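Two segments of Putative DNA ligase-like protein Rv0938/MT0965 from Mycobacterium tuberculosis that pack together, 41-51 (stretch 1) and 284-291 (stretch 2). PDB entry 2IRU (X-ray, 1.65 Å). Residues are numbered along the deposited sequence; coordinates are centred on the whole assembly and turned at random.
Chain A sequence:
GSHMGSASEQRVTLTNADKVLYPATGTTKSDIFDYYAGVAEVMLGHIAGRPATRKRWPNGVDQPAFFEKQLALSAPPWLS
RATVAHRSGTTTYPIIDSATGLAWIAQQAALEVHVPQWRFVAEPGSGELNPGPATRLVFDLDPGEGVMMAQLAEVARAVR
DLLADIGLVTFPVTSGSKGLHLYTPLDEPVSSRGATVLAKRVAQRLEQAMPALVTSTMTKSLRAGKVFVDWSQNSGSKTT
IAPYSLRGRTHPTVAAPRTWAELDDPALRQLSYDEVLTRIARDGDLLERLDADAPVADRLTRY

Stretch 1 (41-51) EVMLGHIAGRP
Stretch 2 284-291: GDLLERLD

One histidine ring is clamped between two aspartates, and both of its nitrogens donate a hydrogen bond to the other stretch. His46 ND1 donates to Asp291 OD2 at 2.6 Å, and His46 NE2 donates to Asp285 OD2 at 2.7 Å. The N-H...O angles are 158° and 159°. Both carboxylate oxygens lie near the ring plane, at its edge. With both nitrogens acting as donors, the ring is doubly protonated, and the negative aspartates suit that charge.

Stretch 1 enters as a helix already under way at Glu41. The helix is kinked: the N atoms of Glu41, Val42 and His46 lack a bond to the turn before. His46 N instead reaches back three residues to Met43 O at 3.1 Å, while Ala48 N keeps a regular bond to Leu44 O at 2.7 Å. A type II turn spans Ile47 to Arg50, closed by Arg50 N to Ile47 O at 3.1 Å. Gly49 sits in it with phi/psi 74/1, a positive phi that favours glycine. Stretch 2 leaves a preceding helix at Gly284, phi/psi 65/-152. A type I turn runs from Asp285 to Glu288, closed by Glu288 N to Asp285 O at 3.1 Å. Residues 288-290 have helical phi/psi but not the regular helix bonds; Leu290 N bonds to Leu287 O at 2.9 Å.

The register pairs Val42 with Asp285, CA to CA 5.7 Å, and His46 with Asp291, CA to CA 6.0 Å. The two stretches therefore advance in the same order.

His46 is buried and gives the largest covered area, 102 Å² of the 348 Å² total. Its CA-to-CB bond points sideways, but chi1 -40° (m) and chi2 -68° bring the ring to stretch 2. Leu287 (m, t) points toward stretch 1 and places CD1 over one face of the His46 ring, 4.3 Å from the centroid and 7° off the normal, a CH-pi contact. His46 CE1 also lies 3.0 Å from Leu287 O.

Asp285 has chi1 179° (t) and chi2 20°. While its OD2 takes the histidine, Asp285 OD1 accepts from Leu287 N at 2.9 Å, which ties the carboxylate to its own turn. Val42, chi1 -60° (m), packs Val42 CG1 at 3.6 Å from Asp285 CB.

Asp291 has chi1 -68° (m) and chi2 -72°. Asp291 OD1 forms a salt bridge with Arg50 NH2 at 3.0 Å, so within this contact its two oxygens serve different partners. Arg50 reaches it with chi1 to chi3 at m, t, t and chi4 -86°. A weak bond from Arg50 NE to His46 O, 3.2 Å, links the arginine back to the backbone of its own stretch. Asp291 CB rests 3.3 Å from Gly45 O, so the backbone of stretch 1 also meets this aspartate.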

ATOM      1  N   GLU A  41       5.433 -12.953   6.228  1.00  8.17           N
ATOM      2  CA  GLU A  41       6.685 -12.577   6.890  1.00 10.94           C
ATOM      3  C   GLU A  41       7.171 -11.241   6.366  1.00 10.12           C
ATOM      4  O   GLU A  41       7.576 -10.380   7.164  1.00 11.56           O
ATOM      5  CB  GLU A  41       7.759 -13.633   6.678  1.00 10.99           C
ATOM      6  CG  GLU A  41       9.071 -13.378   7.480  1.00 14.79           C
ATOM      7  CD  GLU A  41      10.243 -14.286   7.045  1.00 15.54           C
ATOM      8  OE1 GLU A  41      10.004 -15.283   6.306  1.00 22.90           O
ATOM      9  OE2 GLU A  41      11.398 -14.021   7.475  1.00 20.54           O
ATOM     10  N   VAL A  42       7.149 -11.081   5.039  1.00  8.22           N
ATOM     11  CA  VAL A  42       7.655  -9.839   4.422  1.00  8.44           C
ATOM     12  C   VAL A  42       6.625  -8.713   4.440  1.00  8.00           C
ATOM     13  O   VAL A  42       7.017  -7.514   4.477  1.00  9.41           O
ATOM     14  CB  VAL A  42       8.201 -10.069   2.975  1.00  8.51           C
ATOM     15  CG1 VAL A  42       9.345 -11.071   2.999  1.00  8.01           C
ATOM     16  CG2 VAL A  42       7.083 -10.502   1.980  1.00  7.51           C
ATOM     17  N   MET A  43       5.339  -9.076   4.416  1.00  6.92           N
ATOM     18  CA  MET A  43       4.274  -8.071   4.392  1.00  6.79           C
ATOM     19  C   MET A  43       4.036  -7.390   5.749  1.00  6.12           C
ATOM     20  O   MET A  43       3.752  -6.186   5.819  1.00  6.98           O
ATOM     21  CB  MET A  43       2.940  -8.668   3.879  1.00  6.61           C
ATOM     22  CG  MET A  43       1.897  -7.611   3.594  1.00  7.73           C
ATOM     23  SD  MET A  43       0.406  -8.328   2.904  1.00  8.38           S
ATOM     24  CE  MET A  43      -0.605  -6.848   2.660  1.00  8.56           C
ATOM     25  N   LEU A  44       4.147  -8.152   6.826  1.00  6.06           N
ATOM     26  CA  LEU A  44       3.674  -7.658   8.133  1.00  5.85           C
ATOM     27  C   LEU A  44       4.391  -6.383   8.618  1.00  6.25           C
ATOM     28  O   LEU A  44       3.731  -5.457   9.146  1.00  6.49           O
ATOM     29  CB  LEU A  44       3.694  -8.757   9.172  1.00  6.90           C
ATOM     30  CG  LEU A  44       2.567  -9.767   8.970  1.00  6.31           C
ATOM     31  CD1 LEU A  44       2.895 -10.894   9.933  1.00 13.19           C
ATOM     32  CD2 LEU A  44       1.206  -9.179   9.239  1.00  8.38           C
ATOM     33  N   GLY A  45       5.701  -6.281   8.350  1.00  5.88           N
ATOM     34  CA  GLY A  45       6.515  -5.174   8.875  1.00  6.78           C
ATOM     35  C   GLY A  45       6.022  -3.838   8.327  1.00  6.80           C
ATOM     36  O   GLY A  45       6.189  -2.788   8.953  1.00  8.10           O
ATOM     37  N   HIS A  46       5.422  -3.879   7.143  1.00  6.03           N
ATOM     38  CA  HIS A  46       4.988  -2.634   6.470  1.00  6.41           C
ATOM     39  C   HIS A  46       3.547  -2.202   6.729  1.00  7.07           C
ATOM     40  O   HIS A  46       3.136  -1.084   6.317  1.00  6.96           O
ATOM     41  CB  HIS A  46       5.299  -2.701   4.966  1.00  7.78           C
ATOM     42  CG  HIS A  46       6.629  -3.322   4.690  1.00  7.20           C
ATOM     43  ND1 HIS A  46       7.819  -2.712   5.032  1.00  7.93           N
ATOM     44  CD2 HIS A  46       6.952  -4.526   4.172  1.00  9.50           C
ATOM     45  CE1 HIS A  46       8.820  -3.521   4.718  1.00  8.23           C
ATOM     46  NE2 HIS A  46       8.315  -4.632   4.203  1.00  8.49           N
ATOM     47  N   ILE A  47       2.802  -3.083   7.417  1.00  7.24           N
ATOM     48  CA  ILE A  47       1.453  -2.792   7.868  1.00  6.66           C
ATOM     49  C   ILE A  47       1.308  -2.808   9.400  1.00  7.88           C
ATOM     50  O   ILE A  47       0.310  -2.324   9.915  1.00  7.62           O
ATOM     51  CB  ILE A  47       0.398  -3.667   7.172  1.00  8.01           C
ATOM     52  CG1 ILE A  47       0.583  -5.140   7.545  1.00  5.78           C
ATOM     53  CG2 ILE A  47       0.576  -3.557   5.640  1.00  8.20           C
ATOM     54  CD1 ILE A  47      -0.505  -6.097   6.879  1.00  7.44           C
ATOM     55  N   ALA A  48       2.325  -3.319  10.101  1.00  8.05           N
ATOM     56  CA  ALA A  48       2.339  -3.283  11.585  1.00 10.26           C
ATOM     57  C   ALA A  48       2.054  -1.868  12.100  1.00  9.35           C
ATOM     58  O   ALA A  48       2.589  -0.868  11.591  1.00 10.32           O
ATOM     59  CB  ALA A  48       3.696  -3.737  12.113  1.00 11.73           C
ATOM     60  N   GLY A  49       1.238  -1.798  13.155  1.00  9.08           N
ATOM     61  CA  GLY A  49       0.970  -0.530  13.818  1.00  6.97           C
ATOM     62  C   GLY A  49       0.045   0.405  13.045  1.00  7.31           C
ATOM     63  O   GLY A  49      -0.237   1.510  13.516  1.00  8.32           O
ATOM     64  N   ARG A  50      -0.437  -0.032  11.870  1.00  6.02           N
ATOM     65  CA  ARG A  50      -1.253   0.857  11.023  1.00  4.12           C
ATOM     66  C   ARG A  50      -2.713   0.404  10.996  1.00  4.21           C
ATOM     67  O   ARG A  50      -2.968  -0.814  10.982  1.00  5.20           O
ATOM     68  CB  ARG A  50      -0.715   0.849   9.596  1.00  3.67           C
ATOM     69  CG  ARG A  50       0.745   1.282   9.585  1.00  4.56           C
ATOM     70  CD  ARG A  50       1.368   1.338   8.160  1.00  5.61           C
ATOM     71  NE  ARG A  50       2.811   1.391   8.378  1.00  7.68           N
ATOM     72  CZ  ARG A  50       3.522   2.508   8.585  1.00  6.48           C
ATOM     73  NH1 ARG A  50       2.960   3.725   8.471  1.00  5.29           N
ATOM     74  NH2 ARG A  50       4.815   2.405   8.860  1.00  8.61           N
ATOM     75  N   PRO A  51      -3.674   1.366  10.937  1.00  4.87           N
ATOM     76  CA  PRO A  51      -5.075   0.975  10.754  1.00  4.73           C
ATOM     77  C   PRO A  51      -5.237   0.380   9.359  1.00  6.19           C
ATOM     78  O   PRO A  51      -4.847   1.011   8.374  1.00  5.26           O
ATOM     79  CB  PRO A  51      -5.848   2.300  10.853  1.00  5.43           C
ATOM     80  CG  PRO A  51      -4.806   3.413  10.426  1.00  3.57           C
ATOM     81  CD  PRO A  51      -3.477   2.836  10.924  1.00  4.93           C
ATOM     82  N   GLY A 284      14.231 -12.348  -0.938  1.00 17.01           N
ATOM     83  CA  GLY A 284      13.631 -11.840   0.298  1.00 16.15           C
ATOM     84  C   GLY A 284      12.887 -10.533   0.051  1.00 16.86           C
ATOM     85  O   GLY A 284      12.388 -10.301  -1.067  1.00 17.24           O
ATOM     86  N   ASP A 285      12.792  -9.690   1.090  1.00 16.10           N
ATOM     87  CA  ASP A 285      11.998  -8.464   1.027  1.00 15.90           C
ATOM     88  C   ASP A 285      12.866  -7.278   0.550  1.00 15.58           C
ATOM     89  O   ASP A 285      13.806  -6.859   1.242  1.00 14.59           O
ATOM     90  CB  ASP A 285      11.375  -8.198   2.408  1.00 16.03           C
ATOM     91  CG  ASP A 285      10.529  -6.922   2.470  1.00 15.22           C
ATOM     92  OD1 ASP A 285      10.079  -6.405   1.426  1.00 13.71           O
ATOM     93  OD2 ASP A 285      10.265  -6.470   3.608  1.00 14.82           O
ATOM     94  N   LEU A 286      12.543  -6.738  -0.630  1.00 15.29           N
ATOM     95  CA  LEU A 286      13.259  -5.558  -1.147  1.00 16.00           C
ATOM     96  C   LEU A 286      12.982  -4.297  -0.300  1.00 16.61           C
ATOM     97  O   LEU A 286      13.776  -3.334  -0.335  1.00 16.70           O
ATOM     98  CB  LEU A 286      12.931  -5.314  -2.635  1.00 16.79           C
ATOM     99  CG  LEU A 286      13.294  -6.428  -3.620  1.00 16.07           C
ATOM    100  CD1 LEU A 286      12.897  -6.009  -5.046  1.00 18.13           C
ATOM    101  CD2 LEU A 286      14.789  -6.789  -3.573  1.00 18.60           C
ATOM    102  N   LEU A 287      11.896  -4.331   0.475  1.00 15.82           N
ATOM    103  CA  LEU A 287      11.533  -3.252   1.399  1.00 16.36           C
ATOM    104  C   LEU A 287      12.046  -3.491   2.851  1.00 16.61           C
ATOM    105  O   LEU A 287      11.615  -2.806   3.784  1.00 16.31           O
ATOM    106  CB  LEU A 287       9.982  -3.107   1.442  1.00 17.14           C
ATOM    107  CG  LEU A 287       9.263  -2.669   0.171  1.00 15.60           C
ATOM    108  CD1 LEU A 287       7.781  -2.466   0.487  1.00 17.09           C
ATOM    109  CD2 LEU A 287       9.885  -1.379  -0.368  1.00 15.21           C
ATOM    110  N   GLU A 288      12.948  -4.445   3.043  1.00 17.17           N
ATOM    111  CA  GLU A 288      13.450  -4.757   4.392  1.00 18.67           C
ATOM    112  C   GLU A 288      13.745  -3.488   5.229  1.00 19.06           C
ATOM    113  O   GLU A 288      13.396  -3.399   6.416  1.00 20.01           O
ATOM    114  CB  GLU A 288      14.727  -5.590   4.280  1.00 19.61           C
ATOM    115  CG  GLU A 288      15.169  -6.257   5.581  1.00 23.02           C
ATOM    116  CD  GLU A 288      14.927  -7.749   5.574  1.00 27.99           C
ATOM    117  OE1 GLU A 288      13.749  -8.178   5.686  1.00 30.49           O
ATOM    118  OE2 GLU A 288      15.930  -8.493   5.440  1.00 30.16           O
ATOM    119  N   ARG A 289      14.391  -2.518   4.588  1.00 18.13           N
ATOM    120  CA  ARG A 289      14.896  -1.319   5.264  1.00 18.52           C
ATOM    121  C   ARG A 289      13.857  -0.213   5.466  1.00 16.94           C
ATOM    122  O   ARG A 289      14.137   0.796   6.133  1.00 16.16           O
ATOM    123  CB  ARG A 289      16.075  -0.758   4.470  1.00 18.90           C
ATOM    124  CG  ARG A 289      17.323  -1.627   4.468  1.00 21.19           C
ATOM    125  CD  ARG A 289      18.301  -1.134   3.392  1.00 26.13           C
ATOM    126  NE  ARG A 289      17.770  -1.318   2.027  1.00 27.56           N
ATOM    127  CZ  ARG A 289      18.167  -0.629   0.957  1.00 29.80           C
ATOM    128  NH1 ARG A 289      19.102   0.318   1.067  1.00 31.32           N
ATOM    129  NH2 ARG A 289      17.629  -0.884  -0.229  1.00 30.11           N
ATOM    130  N   LEU A 290      12.674  -0.380   4.874  1.00 16.10           N
ATOM    131  CA  LEU A 290      11.650   0.673   4.951  1.00 16.02           C
ATOM    132  C   LEU A 290      11.054   0.891   6.350  1.00 16.42           C
ATOM    133  O   LEU A 290      10.796   2.031   6.746  1.00 16.40           O
ATOM    134  CB  LEU A 290      10.509   0.404   3.971  1.00 14.90           C
ATOM    135  CG  LEU A 290       9.306   1.360   3.978  1.00 13.37           C
ATOM    136  CD1 LEU A 290       9.716   2.766   3.599  1.00 13.86           C
ATOM    137  CD2 LEU A 290       8.205   0.788   3.029  1.00 15.95           C
ATOM    138  N   ASP A 291      10.815  -0.205   7.063  1.00 16.65           N
ATOM    139  CA  ASP A 291      10.122  -0.158   8.356  1.00 18.04           C
ATOM    140  C   ASP A 291      10.893  -0.835   9.483  1.00 18.92           C
ATOM    141  O   ASP A 291      12.120  -0.806   9.519  1.00 21.44           O
ATOM    142  CB  ASP A 291       8.731  -0.790   8.234  1.00 18.11           C
ATOM    143  CG  ASP A 291       7.776   0.043   7.365  1.00 18.59           C
ATOM    144  OD1 ASP A 291       7.343   1.126   7.838  1.00 18.32           O
ATOM    145  OD2 ASP A 291       7.447  -0.399   6.234  1.00 16.26           O
TER